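Local atomic coordinates of putative acetyltransferase (Clostridium difficile, PDB entry 3DSB), a protein that probably transfers acyl groups other than aminoacyl groups, as expected of a member of the GNAT acetyltransferase family. Residues E11-M14 / D15-D18; Y25-A28 / K29-G33; D37-V40 / L41-V45; V90-K94 / E95-K99; G100-N103 / Y104-Y108. One frame throughout, in Å; residues are numbered along the deposited sequence.

All five contacts are local, yet their chemistry follows their place in the fold. Contact 1 is a surface turn leading into helix 17-32, held by an aspartate that grips a backbone amide; contact 2 lies in the last turns of the same helix. Contact 3 opens helix 38-50, which packs on helix 17-32 and, like contact 2, touches the second subunit. Contacts 2 to 5 are partly buried. Contact 4 is rich in charge and water and meets contact 2 through Glu-30, which reaches Tyr-91 and Arg-97. Contact 5, by contrast, is largely apolar and aromatic; it shares a sulfate with contact 4, where strand 82-92 passes into helix 101-115.

Contact 1 of 5, residues E11-M14 / D15-D18; sequences EARM and DDLD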
loop_
_atom_site.group_PDB
_atom_site.type_symbol
_atom_site.label_atom_id
_atom_site.label_comp_id
_atom_site.label_asym_id
_atom_site.label_seq_id
_atom_site.Cartn_x
_atom_site.Cartn_y
_atom_site.Cartn_z
ATOM N N GLU A 11 0.374 -9.707 -18.893
ATOM C CA GLU A 11 0.748 -10.090 -17.547
ATOM C C GLU A 11 2.026 -10.931 -17.598
ATOM O O GLU A 11 2.261 -11.729 -18.530
ATOM C CB GLU A 11 -0.410 -10.867 -16.897
ATOM C CG GLU A 11 -1.628 -9.973 -16.617
ATOM C CD GLU A 11 -2.770 -10.650 -15.831
ATOM O OE1 GLU A 11 -2.616 -11.829 -15.454
ATOM O OE2 GLU A 11 -3.802 -9.961 -15.604
ATOM N N ALA A 12 2.883 -10.782 -16.585
ATOM C CA ALA A 12 4.071 -11.619 -16.513
ATOM C C ALA A 12 3.712 -13.082 -16.249
ATOM O O ALA A 12 2.605 -13.382 -15.803
ATOM C CB ALA A 12 5.032 -11.080 -15.424
ATOM N N ARG A 13 4.673 -13.947 -16.545
ATOM C CA ARG A 13 4.616 -15.402 -16.315
ATOM C C ARG A 13 5.847 -15.834 -15.521
ATOM O O ARG A 13 6.828 -15.073 -15.448
ATOM C CB ARG A 13 4.585 -16.146 -17.680
ATOM C CG ARG A 13 3.455 -15.708 -18.609
ATOM C CD ARG A 13 3.319 -16.626 -19.801
ATOM N NE ARG A 13 4.310 -16.392 -20.850
ATOM C CZ ARG A 13 4.044 -15.918 -22.081
ATOM N NH1 ARG A 13 2.816 -15.564 -22.447
ATOM N NH2 ARG A 13 5.030 -15.786 -22.952
HETATM N N MSE A 14 5.829 -17.042 -14.950
HETATM C CA MSE A 14 6.981 -17.533 -14.178
HETATM C C MSE A 14 8.280 -17.540 -14.988
HETATM O O MSE A 14 9.353 -17.291 -14.433
HETATM C CB MSE A 14 6.703 -18.913 -13.553
HETATM C CG MSE A 14 7.825 -19.435 -12.647
HETATM SE SE MSE A 14 8.277 -18.227 -11.153
HETATM C CE MSE A 14 6.519 -18.121 -10.388
ATOM N N ASP A 15 8.201 -17.817 -16.298
ATOM C CA ASP A 15 9.397 -17.757 -17.155
ATOM C C ASP A 15 10.071 -16.394 -17.254
ATOM O O ASP A 15 11.212 -16.300 -17.680
ATOM C CB ASP A 15 9.065 -18.235 -18.573
ATOM C CG ASP A 15 9.206 -19.733 -18.718
ATOM O OD1 ASP A 15 9.221 -20.208 -19.875
ATOM O OD2 ASP A 15 9.335 -20.428 -17.675
ATOM N N ASP A 16 9.346 -15.340 -16.881
ATOM C CA ASP A 16 9.900 -13.994 -16.909
ATOM C C ASP A 16 10.719 -13.661 -15.649
ATOM O O ASP A 16 11.301 -12.564 -15.562
ATOM C CB ASP A 16 8.757 -13.001 -16.963
ATOM C CG ASP A 16 7.906 -13.116 -18.217
ATOM O OD1 ASP A 16 8.464 -13.375 -19.319
ATOM O OD2 ASP A 16 6.689 -12.877 -18.079
ATOM N N LEU A 17 10.774 -14.583 -14.695
ATOM C CA LEU A 17 11.448 -14.325 -13.411
ATOM C C LEU A 17 12.841 -13.724 -13.575
ATOM O O LEU A 17 13.168 -12.714 -12.963
ATOM C CB LEU A 17 11.540 -15.614 -12.565
ATOM C CG LEU A 17 12.438 -15.567 -11.306
ATOM C CD1 LEU A 17 11.863 -14.592 -10.275
ATOM C CD2 LEU A 17 12.591 -16.913 -10.633
ATOM N N ASP A 18 13.705 -14.366 -14.356
ATOM C CA ASP A 18 15.080 -13.897 -14.386
ATOM C C ASP A 18 15.200 -12.504 -14.982
ATOM O O ASP A 18 15.969 -11.667 -14.487
ATOM C CB ASP A 18 15.975 -14.873 -15.173
ATOM C CG ASP A 18 16.235 -16.161 -14.425
ATOM O OD1 ASP A 18 15.791 -16.296 -13.261
ATOM O OD2 ASP A 18 16.895 -17.050 -15.014
#
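A chi1 of -63° swings the carboxylate of Asp-16 away from its own carbonyl carbon and back beside its backbone N, where OD2 faces the main chain of Arg-13. Arg-13 N donates to Asp-16 OD2 over 2.7 Å in a nearly straight bond, reaching the oxygen from above the carboxylate plane, 36° out of it. A return bond runs from Asp-16 N to Arg-13 O at 2.9 Å, so the two residues are tied twice. Ala-12 packs against the same oxygen, its CB 3.6 Å from Asp-16 OD2. Arg-10 adds a salt bridge to OD2, and such company would probably favour the ionised form of this buried acid. One residue further on, Leu-17 N bonds to Met-14 O at 3.1 Å and carries the chain into the helix, while Leu-17 packs on Val-45 of helix 38-50. The Asp-16 carboxylate thus caps the amide three residues back, as the acid of a capping box does, in the 3-10 turn that opens helix 17-32.

Contact 2 of 5, residues Y25-A28 / K29-G33; sequences YNLA and KETEG
The last turns of helix 17-32, which end beside a pocket holding trimethyl glycine, pair Asn-26 with Glu-30 and Leu-27 with Thr-31, each four residues apart. Glu-30 lays its chain along the preceding turn: its CG approaches Asn-26 O to 3.0 Å, and OE1 stands 3.7 Å from Asn-26 CB. The carboxylate continues past the helix to Tyr-91 OH through OE1 and to Arg-97 through OE2, linking this helix to strand 82-92 and the loop that follows. Next to it, Leu-27 CD1 meets Thr-31 CG2 at 3.6 Å, the two side chains crossing at a slant. Thr-31 has a chi1 of 75°, which sets OG1 between its own N and carbonyl carbon and 3.0 Å from Leu-27 O. Leu-27 O receives Thr-31 N at 2.9 Å in the usual alpha-helical pattern, and Glu-32 N reaches Ala-28 O at 3.1 Å. Gly-33 then leaves the helix with positive phi. Glu-32, bridged to Lys-34, touches the trimethyl glycine, while Trp-79 of the second subunit packs on Leu-27, Ala-28 and Glu-32.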
loop_
_atom_site.group_PDB
_atom_site.type_symbol
_atom_site.label_atom_id
_atom_site.label_comp_id
_atom_site.label_asym_id
_atom_site.label_seq_id
_atom_site.Cartn_x
_atom_site.Cartn_y
_atom_site.Cartn_z
ATOM N N TYR A 25 16.988 -5.107 -10.435
ATOM C CA TYR A 25 18.352 -4.835 -10.003
ATOM C C TYR A 25 18.832 -3.585 -10.738
ATOM O O TYR A 25 19.376 -2.632 -10.102
ATOM C CB TYR A 25 19.277 -6.022 -10.275
ATOM C CG TYR A 25 20.692 -5.755 -9.851
ATOM C CD1 TYR A 25 21.109 -6.064 -8.557
ATOM C CD2 TYR A 25 21.591 -5.178 -10.720
ATOM C CE1 TYR A 25 22.397 -5.809 -8.144
ATOM C CE2 TYR A 25 22.895 -4.900 -10.314
ATOM C CZ TYR A 25 23.289 -5.218 -9.029
ATOM O OH TYR A 25 24.589 -4.958 -8.609
ATOM N N ASN A 26 18.645 -3.550 -12.067
ATOM C CA ASN A 26 19.140 -2.377 -12.804
ATOM C C ASN A 26 18.433 -1.097 -12.399
ATOM O O ASN A 26 19.046 -0.027 -12.318
ATOM C CB ASN A 26 18.943 -2.578 -14.306
ATOM C CG ASN A 26 19.853 -3.646 -14.896
ATOM O OD1 ASN A 26 20.786 -4.100 -14.258
ATOM N ND2 ASN A 26 19.580 -4.041 -16.145
ATOM N N LEU A 27 17.120 -1.185 -12.184
ATOM C CA LEU A 27 16.329 -0.030 -11.791
ATOM C C LEU A 27 16.821 0.591 -10.486
ATOM O O LEU A 27 16.976 1.808 -10.364
ATOM C CB LEU A 27 14.872 -0.449 -11.611
ATOM C CG LEU A 27 13.853 0.564 -11.096
ATOM C CD1 LEU A 27 13.755 1.824 -12.000
ATOM C CD2 LEU A 27 12.446 -0.045 -10.858
ATOM N N ALA A 28 17.030 -0.253 -9.500
ATOM C CA ALA A 28 17.336 0.222 -8.153
ATOM C C ALA A 28 18.695 0.868 -8.204
ATOM O O ALA A 28 18.926 1.941 -7.558
ATOM C CB ALA A 28 17.306 -0.946 -7.190
ATOM N N LYS A 29 19.604 0.292 -8.997
ATOM C CA LYS A 29 20.912 0.956 -9.120
ATOM C C LYS A 29 20.765 2.307 -9.809
ATOM O O LYS A 29 21.276 3.338 -9.317
ATOM C CB LYS A 29 21.916 0.080 -9.844
ATOM C CG LYS A 29 23.296 0.759 -10.002
ATOM C CD LYS A 29 24.029 0.966 -8.664
ATOM C CE LYS A 29 25.407 1.655 -8.863
ATOM N NZ LYS A 29 26.007 2.356 -7.649
ATOM N N GLU A 30 20.069 2.331 -10.948
ATOM C CA GLU A 30 20.019 3.569 -11.746
ATOM C C GLU A 30 19.238 4.721 -11.092
ATOM O O GLU A 30 19.640 5.896 -11.272
ATOM C CB GLU A 30 19.451 3.257 -13.167
ATOM C CG GLU A 30 20.218 2.184 -13.996
ATOM C CD GLU A 30 19.444 1.734 -15.299
ATOM O OE1 GLU A 30 19.743 0.649 -15.883
ATOM O OE2 GLU A 30 18.548 2.509 -15.713
ATOM N N THR A 31 18.169 4.428 -10.334
ATOM C CA THR A 31 17.211 5.438 -9.796
ATOM C C THR A 31 17.195 5.758 -8.279
ATOM O O THR A 31 16.617 6.791 -7.855
ATOM C CB THR A 31 15.726 5.150 -10.172
ATOM O OG1 THR A 31 15.203 4.070 -9.383
ATOM C CG2 THR A 31 15.571 4.873 -11.646
ATOM N N GLU A 32 17.773 4.867 -7.475
ATOM C CA GLU A 32 17.838 5.030 -6.016
ATOM C C GLU A 32 19.273 4.809 -5.530
ATOM O O GLU A 32 19.549 4.808 -4.322
ATOM C CB GLU A 32 16.883 4.057 -5.308
ATOM C CG GLU A 32 15.423 4.440 -5.449
ATOM C CD GLU A 32 14.476 3.538 -4.707
ATOM O OE1 GLU A 32 14.824 3.013 -3.624
ATOM O OE2 GLU A 32 13.336 3.375 -5.202
ATOM N N GLY A 33 20.199 4.626 -6.457
ATOM C CA GLY A 33 21.571 4.324 -6.063
ATOM C C GLY A 33 21.767 3.083 -5.187
ATOM O O GLY A 33 22.697 3.057 -4.381
#

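Contact 3 of 5, residues D37-V40 / L41-V45; sequences DMDV and LTKGV
Met-38 O is held by two donors from one residue: Thr-42 OG1 at 2.8 Å and Thr-42 N at 2.9 Å, which approach from opposite faces of the carbonyl plane. The hydroxyl gets there because chi1 of Thr-42, -64°, places OG1 beside its own backbone N and so back over the preceding turn. One position along the chain, Asp-39 and Lys-43 form a salt bridge. The lysine, extended beyond CG, slants across the aspartate and brings NZ to 3.0 Å from Asp-39 OD2 on the syn side, 22° out of the carboxylate plane. On another face the selenium of selenomethionine Met-38 lies 4.0 Å from Leu-41 CD2, the two side chains running side by side, and Met-38 touches Tyr-25 of helix 17-32. Behind this layer stands Asp-37, the N-cap of helix 38-50. Its OD1 accepts Val-40 N at 3.0 Å from above the carboxylate plane and, weakly, Asp-39 N; Asp-37 O takes Leu-41 N at 2.9 Å. Trp-79 of the second subunit packs on Val-40 and Leu-41, and Trp-76 of that subunit donates through NE1 to Gly-44 O. The salt bridge ties the first two turns together, and Asp-37 and Asp-39 at the amino end would be expected to suit the helix dipole.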
loop_
_atom_site.group_PDB
_atom_site.type_symbol
_atom_site.label_atom_id
_atom_site.label_comp_id
_atom_site.label_asym_id
_atom_site.label_seq_id
_atom_site.Cartn_x
_atom_site.Cartn_y
_atom_site.Cartn_z
ATOM N N ASP A 37 20.386 -7.140 -3.109
ATOM C CA ASP A 37 20.748 -8.547 -2.873
ATOM C C ASP A 37 19.938 -9.445 -3.812
ATOM O O ASP A 37 18.705 -9.479 -3.725
ATOM C CB ASP A 37 20.432 -8.824 -1.400
ATOM C CG ASP A 37 20.711 -10.247 -0.976
ATOM O OD1 ASP A 37 20.391 -11.216 -1.710
ATOM O OD2 ASP A 37 21.111 -10.396 0.203
HETATM N N MSE A 38 20.611 -10.138 -4.737
HETATM C CA MSE A 38 19.902 -10.909 -5.745
HETATM C C MSE A 38 19.196 -12.119 -5.203
HETATM O O MSE A 38 18.201 -12.539 -5.777
HETATM C CB MSE A 38 20.829 -11.343 -6.891
HETATM C CG MSE A 38 21.283 -10.214 -7.813
HETATM SE SE MSE A 38 19.804 -9.585 -8.933
HETATM C CE MSE A 38 19.379 -11.229 -9.892
ATOM N N ASP A 39 19.695 -12.690 -4.105
ATOM C CA ASP A 39 18.986 -13.821 -3.508
ATOM C C ASP A 39 17.612 -13.331 -3.026
ATOM O O ASP A 39 16.582 -13.946 -3.308
ATOM C CB ASP A 39 19.795 -14.412 -2.334
ATOM C CG ASP A 39 19.152 -15.642 -1.765
ATOM O OD1 ASP A 39 18.959 -16.596 -2.517
ATOM O OD2 ASP A 39 18.770 -15.615 -0.571
ATOM N N VAL A 40 17.621 -12.220 -2.295
ATOM C CA VAL A 40 16.384 -11.678 -1.743
ATOM C C VAL A 40 15.426 -11.209 -2.839
ATOM O O VAL A 40 14.222 -11.527 -2.811
ATOM C CB VAL A 40 16.699 -10.507 -0.780
ATOM C CG1 VAL A 40 15.441 -9.825 -0.306
ATOM C CG2 VAL A 40 17.551 -11.007 0.397
ATOM N N LEU A 41 15.968 -10.484 -3.818
ATOM C CA LEU A 41 15.148 -9.954 -4.902
ATOM C C LEU A 41 14.518 -11.097 -5.707
ATOM O O LEU A 41 13.342 -11.043 -6.068
ATOM C CB LEU A 41 16.005 -9.064 -5.807
ATOM C CG LEU A 41 15.362 -8.618 -7.122
ATOM C CD1 LEU A 41 14.121 -7.733 -6.835
ATOM C CD2 LEU A 41 16.396 -7.842 -7.952
ATOM N N THR A 42 15.316 -12.125 -6.019
ATOM C CA THR A 42 14.776 -13.253 -6.800
ATOM C C THR A 42 13.591 -13.885 -6.079
ATOM O O THR A 42 12.557 -14.158 -6.681
ATOM C CB THR A 42 15.890 -14.250 -7.125
ATOM O OG1 THR A 42 16.851 -13.572 -7.967
ATOM C CG2 THR A 42 15.272 -15.476 -7.859
ATOM N N LYS A 43 13.750 -14.084 -4.766
ATOM C CA LYS A 43 12.663 -14.647 -3.963
ATOM C C LYS A 43 11.436 -13.717 -3.965
ATOM O O LYS A 43 10.292 -14.192 -4.045
ATOM C CB LYS A 43 13.098 -14.858 -2.507
ATOM C CG LYS A 43 14.058 -16.036 -2.323
ATOM C CD LYS A 43 14.610 -16.131 -0.919
ATOM C CE LYS A 43 15.652 -17.246 -0.848
ATOM N NZ LYS A 43 16.366 -17.193 0.437
ATOM N N GLY A 44 11.695 -12.410 -3.839
ATOM C CA GLY A 44 10.589 -11.460 -3.803
ATOM C C GLY A 44 9.829 -11.411 -5.112
ATOM O O GLY A 44 8.613 -11.243 -5.114
ATOM N N VAL A 45 10.544 -11.434 -6.238
ATOM C CA VAL A 45 9.859 -11.417 -7.542
ATOM C C VAL A 45 9.072 -12.723 -7.737
ATOM O O VAL A 45 7.917 -12.708 -8.157
ATOM C CB VAL A 45 10.885 -11.261 -8.677
ATOM C CG1 VAL A 45 10.213 -11.422 -10.064
ATOM C CG2 VAL A 45 11.532 -9.896 -8.560
#

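Contact 4 of 5, residues V90-K94 / E95-K99; sequences VYVDK and EYRRK. With SO4 (sulfate ion), chain C.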
loop_
_atom_site.group_PDB
_atom_site.type_symbol
_atom_site.label_atom_id
_atom_site.label_comp_id
_atom_site.label_asym_id
_atom_site.label_seq_id
_atom_site.Cartn_x
_atom_site.Cartn_y
_atom_site.Cartn_z
ATOM N N VAL A 90 8.791 0.931 -12.632
ATOM C CA VAL A 90 8.756 0.886 -14.100
ATOM C C VAL A 90 10.207 0.841 -14.574
ATOM O O VAL A 90 11.044 1.603 -14.099
ATOM C CB VAL A 90 8.082 2.142 -14.720
ATOM C CG1 VAL A 90 7.911 1.969 -16.235
ATOM C CG2 VAL A 90 6.744 2.520 -14.050
ATOM N N TYR A 91 10.505 -0.012 -15.555
ATOM C CA TYR A 91 11.884 -0.078 -16.078
ATOM C C TYR A 91 11.804 -0.465 -17.555
ATOM O O TYR A 91 11.033 -1.378 -17.940
ATOM C CB TYR A 91 12.703 -1.163 -15.347
ATOM C CG TYR A 91 14.144 -1.197 -15.805
ATOM C CD1 TYR A 91 15.060 -0.266 -15.307
ATOM C CD2 TYR A 91 14.584 -2.114 -16.754
ATOM C CE1 TYR A 91 16.372 -0.249 -15.748
ATOM C CE2 TYR A 91 15.922 -2.101 -17.181
ATOM C CZ TYR A 91 16.807 -1.176 -16.663
ATOM O OH TYR A 91 18.139 -1.181 -17.106
ATOM N N VAL A 92 12.653 0.173 -18.337
ATOM C CA VAL A 92 12.756 -0.089 -19.770
ATOM C C VAL A 92 14.219 -0.442 -20.053
ATOM O O VAL A 92 15.127 0.329 -19.705
ATOM C CB VAL A 92 12.353 1.159 -20.612
ATOM C CG1 VAL A 92 12.480 0.848 -22.156
ATOM C CG2 VAL A 92 10.951 1.624 -20.283
ATOM N N ASP A 93 14.446 -1.592 -20.679
ATOM C CA ASP A 93 15.785 -2.001 -21.127
ATOM C C ASP A 93 16.428 -0.879 -21.940
ATOM O O ASP A 93 15.771 -0.256 -22.786
ATOM C CB ASP A 93 15.576 -3.267 -21.987
ATOM C CG ASP A 93 16.843 -3.855 -22.560
ATOM O OD1 ASP A 93 17.712 -3.135 -23.110
ATOM O OD2 ASP A 93 16.908 -5.098 -22.494
ATOM N N LYS A 94 17.701 -0.607 -21.653
ATOM C CA LYS A 94 18.361 0.542 -22.285
ATOM C C LYS A 94 18.347 0.534 -23.804
ATOM O O LYS A 94 18.388 1.619 -24.412
ATOM C CB LYS A 94 19.809 0.685 -21.806
ATOM C CG LYS A 94 19.913 1.208 -20.384
ATOM C CD LYS A 94 21.371 1.405 -19.975
ATOM C CE LYS A 94 21.505 1.997 -18.581
ATOM N NZ LYS A 94 22.936 1.965 -18.115
ATOM N N GLU A 95 18.322 -0.651 -24.405
ATOM C CA GLU A 95 18.358 -0.747 -25.878
ATOM C C GLU A 95 16.996 -0.406 -26.507
ATOM O O GLU A 95 16.871 -0.373 -27.757
ATOM C CB GLU A 95 18.726 -2.159 -26.276
ATOM C CG GLU A 95 20.133 -2.606 -25.892
ATOM C CD GLU A 95 20.419 -4.000 -26.433
ATOM O OE1 GLU A 95 20.497 -4.147 -27.672
ATOM O OE2 GLU A 95 20.551 -4.948 -25.632
ATOM N N TYR A 96 15.982 -0.157 -25.657
ATOM C CA TYR A 96 14.627 0.086 -26.136
ATOM C C TYR A 96 14.054 1.418 -25.652
ATOM O O TYR A 96 12.864 1.656 -25.763
ATOM C CB TYR A 96 13.706 -1.104 -25.770
ATOM C CG TYR A 96 14.121 -2.350 -26.514
ATOM C CD1 TYR A 96 13.552 -2.658 -27.748
ATOM C CD2 TYR A 96 15.130 -3.188 -26.015
ATOM C CE1 TYR A 96 13.940 -3.797 -28.435
ATOM C CE2 TYR A 96 15.540 -4.325 -26.705
ATOM C CZ TYR A 96 14.940 -4.599 -27.945
ATOM O OH TYR A 96 15.317 -5.698 -28.686
ATOM N N ARG A 97 14.919 2.287 -25.135
ATOM C CA ARG A 97 14.496 3.582 -24.605
ATOM C C ARG A 97 14.309 4.631 -25.708
ATOM O O ARG A 97 14.748 4.435 -26.843
ATOM C CB ARG A 97 15.494 4.065 -23.573
ATOM C CG ARG A 97 15.375 3.262 -22.300
ATOM C CD ARG A 97 16.396 3.707 -21.266
ATOM N NE ARG A 97 16.429 2.775 -20.148
ATOM C CZ ARG A 97 17.152 2.961 -19.043
ATOM N NH1 ARG A 97 17.897 4.075 -18.893
ATOM N NH2 ARG A 97 17.111 2.048 -18.081
ATOM N N ARG A 98 13.634 5.731 -25.359
ATOM C CA ARG A 98 13.353 6.843 -26.282
ATOM C C ARG A 98 12.397 6.425 -27.403
ATOM O O ARG A 98 12.399 7.032 -28.509
ATOM C CB ARG A 98 14.673 7.487 -26.797
ATOM C CG ARG A 98 15.547 8.084 -25.657
ATOM C CD ARG A 98 16.946 8.526 -26.156
ATOM N NE ARG A 98 17.657 7.446 -26.860
ATOM C CZ ARG A 98 18.288 6.415 -26.284
ATOM N NH1 ARG A 98 18.341 6.268 -24.949
ATOM N NH2 ARG A 98 18.892 5.521 -27.056
ATOM N N LYS A 99 11.549 5.423 -27.106
ATOM C CA LYS A 99 10.564 4.924 -28.049
ATOM C C LYS A 99 9.140 4.957 -27.484
ATOM O O LYS A 99 8.214 4.412 -28.080
ATOM C CB LYS A 99 10.918 3.495 -28.491
ATOM C CG LYS A 99 12.258 3.361 -29.251
ATOM C CD LYS A 99 12.192 3.956 -30.668
ATOM C CE LYS A 99 13.498 3.619 -31.389
ATOM N NZ LYS A 99 13.497 4.189 -32.751
HETATM S S SO4 C . 11.410 5.732 -22.099
HETATM O O1 SO4 C . 10.625 4.579 -22.511
HETATM O O2 SO4 C . 11.646 5.586 -20.634
HETATM O O3 SO4 C . 12.712 5.834 -22.740
HETATM O O4 SO4 C . 10.601 6.939 -22.237
HETATM O O HOH W 1 18.244 -6.197 -24.908
HETATM O O HOH W 2 20.447 -3.679 -22.815
HETATM O O HOH W 3 18.751 2.669 -26.939
HETATM O O HOH W 4 19.555 3.986 -23.604
#
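Arg-97 spends two nitrogens on a single carbonyl: NE and NH2 both donate to Val-92 O, at 2.8 and 3.1 Å, and the oxygen lies in the guanidinium plane. With CG anti to its carbonyl carbon (chi1 -73°) and the chain extended to NE, the arginine reaches back to the strand end. Lys-94 CG lies over one guanidinium face, 3.5 Å from Arg-97 CZ, while the Tyr-91 ring, turned 80° to that plane, meets the edge. Past the strand, Asp-93 OD1 uses its anti lone pair to take Glu-95 N at 2.9 Å, an Asx turn, and Asp-93 O takes Tyr-96 N at 2.9 Å. Two waters bridge the carboxylates of Asp-93 and Glu-95 and donate to both, which would soften the meeting of like charges. Arg-98 N points almost straight at O3 of a sulfate, probably from the crystallisation liquor, 2.8 Å away. This loop leads from strand 82-92 toward helix 101-115, with Val-92 and Tyr-96 packed on Ile-101, Tyr-96 also on strand 65-77, and Tyr-91 and Arg-97 against Glu-30 of helix 17-32.

Contact 5 of 5, residues G100-N103 / Y104-Y108; sequences GIFN and YLFNY. With SO4 (sulfate ion), chain C.
Successive turns of one helix pack here at the start of helix 101-115, the helix of the beta-alpha-beta unit 82-92, 101-115, 119-127, lying on the sheet. The rings of Phe-102 and Phe-106 run side by side, their planes only 12° apart but slid so far, with centroids 5.5 Å apart, that they barely overlap; contact passes from Phe-102 CE2 to Phe-106 CD1 at 3.6 Å. The chi1 of Phe-106, -136°, lies away from a staggered position and sets its ring beside that of Phe-102. Facing strand 65-77, Ile-101 CG2 lies 4.1 Å from Leu-105 CD1. Gly-100 is the N-cap, with a positive phi; Gly-100 O receives Tyr-104 N at 2.9 Å in the carbonyl plane and has Tyr-104 CD2 at 3.1 Å. Phe-102 N donates to sulfate O1 at 2.9 Å, at the amino end of the helix where backbone N-H groups would attract an anion. Such a strand-loop-helix, with an anion held by backbone N-H groups of the loop and first helical turn, is consistent with GNAT motif A, whose loop binds the pyrophosphate of acetyl-CoA in relatives.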
loop_
_atom_site.group_PDB
_atom_site.type_symbol
_atom_site.label_atom_id
_atom_site.label_comp_id
_atom_site.label_asym_id
_atom_site.label_seq_id
_atom_site.Cartn_x
_atom_site.Cartn_y
_atom_site.Cartn_z
ATOM N N GLY A 100 8.978 5.598 -26.323
ATOM C CA GLY A 100 7.653 5.798 -25.712
ATOM C C GLY A 100 7.161 4.661 -24.820
ATOM O O GLY A 100 6.006 4.663 -24.394
ATOM N N ILE A 101 8.025 3.678 -24.561
ATOM C CA ILE A 101 7.600 2.498 -23.790
ATOM C C ILE A 101 7.199 2.847 -22.359
ATOM O O ILE A 101 6.208 2.291 -21.876
ATOM C CB ILE A 101 8.630 1.369 -23.839
ATOM C CG1 ILE A 101 8.782 0.875 -25.312
ATOM C CG2 ILE A 101 8.226 0.218 -22.894
ATOM C CD1 ILE A 101 9.883 -0.159 -25.456
ATOM N N PHE A 102 7.942 3.742 -21.698
ATOM C CA PHE A 102 7.587 4.102 -20.323
ATOM C C PHE A 102 6.119 4.586 -20.314
ATOM O O PHE A 102 5.293 4.101 -19.510
ATOM C CB PHE A 102 8.549 5.176 -19.799
ATOM C CG PHE A 102 8.291 5.586 -18.381
ATOM C CD1 PHE A 102 9.112 5.148 -17.371
ATOM C CD2 PHE A 102 7.231 6.416 -18.079
ATOM C CE1 PHE A 102 8.862 5.543 -16.031
ATOM C CE2 PHE A 102 6.968 6.789 -16.754
ATOM C CZ PHE A 102 7.788 6.373 -15.745
ATOM N N ASN A 103 5.786 5.498 -21.227
ATOM C CA ASN A 103 4.427 6.000 -21.261
ATOM C C ASN A 103 3.392 4.964 -21.737
ATOM O O ASN A 103 2.247 5.004 -21.248
ATOM C CB ASN A 103 4.310 7.277 -22.101
ATOM C CG ASN A 103 4.950 8.452 -21.461
ATOM O OD1 ASN A 103 5.315 8.420 -20.282
ATOM N ND2 ASN A 103 5.045 9.543 -22.208
ATOM N N TYR A 104 3.744 4.062 -22.673
ATOM C CA TYR A 104 2.810 2.991 -23.049
ATOM C C TYR A 104 2.429 2.179 -21.806
ATOM O O TYR A 104 1.244 1.818 -21.609
ATOM C CB TYR A 104 3.397 2.034 -24.096
ATOM C CG TYR A 104 3.450 2.538 -25.514
ATOM C CD1 TYR A 104 2.318 3.047 -26.133
ATOM C CD2 TYR A 104 4.649 2.496 -26.217
ATOM C CE1 TYR A 104 2.390 3.520 -27.459
ATOM C CE2 TYR A 104 4.739 2.955 -27.536
ATOM C CZ TYR A 104 3.609 3.474 -28.134
ATOM O OH TYR A 104 3.714 3.942 -29.445
ATOM N N LEU A 105 3.427 1.851 -20.986
ATOM C CA LEU A 105 3.147 1.057 -19.771
ATOM C C LEU A 105 2.322 1.850 -18.786
ATOM O O LEU A 105 1.345 1.357 -18.239
ATOM C CB LEU A 105 4.462 0.604 -19.118
ATOM C CG LEU A 105 5.208 -0.482 -19.895
ATOM C CD1 LEU A 105 6.542 -0.702 -19.244
ATOM C CD2 LEU A 105 4.375 -1.760 -19.936
ATOM N N PHE A 106 2.717 3.095 -18.548
ATOM C CA PHE A 106 2.009 3.898 -17.553
ATOM C C PHE A 106 0.551 4.121 -17.973
ATOM O O PHE A 106 -0.383 4.036 -17.157
ATOM C CB PHE A 106 2.755 5.218 -17.407
ATOM C CG PHE A 106 2.927 5.631 -16.010
ATOM C CD1 PHE A 106 4.070 5.285 -15.287
ATOM C CD2 PHE A 106 1.939 6.379 -15.403
ATOM C CE1 PHE A 106 4.211 5.664 -13.912
ATOM C CE2 PHE A 106 2.062 6.773 -14.082
ATOM C CZ PHE A 106 3.199 6.412 -13.334
ATOM N N ASN A 107 0.352 4.412 -19.257
ATOM C CA ASN A 107 -1.001 4.632 -19.761
ATOM C C ASN A 107 -1.823 3.353 -19.789
ATOM O O ASN A 107 -3.055 3.384 -19.622
ATOM C CB ASN A 107 -0.950 5.356 -21.108
ATOM C CG ASN A 107 -0.642 6.833 -20.944
ATOM O OD1 ASN A 107 -1.104 7.451 -19.992
ATOM N ND2 ASN A 107 0.169 7.391 -21.841
ATOM N N TYR A 108 -1.159 2.213 -19.979
ATOM C CA TYR A 108 -1.838 0.928 -19.876
ATOM C C TYR A 108 -2.428 0.732 -18.474
ATOM O O TYR A 108 -3.569 0.308 -18.331
ATOM C CB TYR A 108 -0.841 -0.204 -20.186
ATOM C CG TYR A 108 -1.463 -1.579 -20.389
ATOM C CD1 TYR A 108 -1.891 -1.956 -21.661
ATOM C CD2 TYR A 108 -1.591 -2.500 -19.341
ATOM C CE1 TYR A 108 -2.450 -3.175 -21.909
ATOM C CE2 TYR A 108 -2.190 -3.774 -19.596
ATOM C CZ TYR A 108 -2.599 -4.083 -20.889
ATOM O OH TYR A 108 -3.186 -5.326 -21.207
HETATM S S SO4 C . 11.410 5.732 -22.099
HETATM O O1 SO4 C . 10.625 4.579 -22.511
HETATM O O2 SO4 C . 11.646 5.586 -20.634
HETATM O O3 SO4 C . 12.712 5.834 -22.740
HETATM O O4 SO4 C . 10.601 6.939 -22.237
#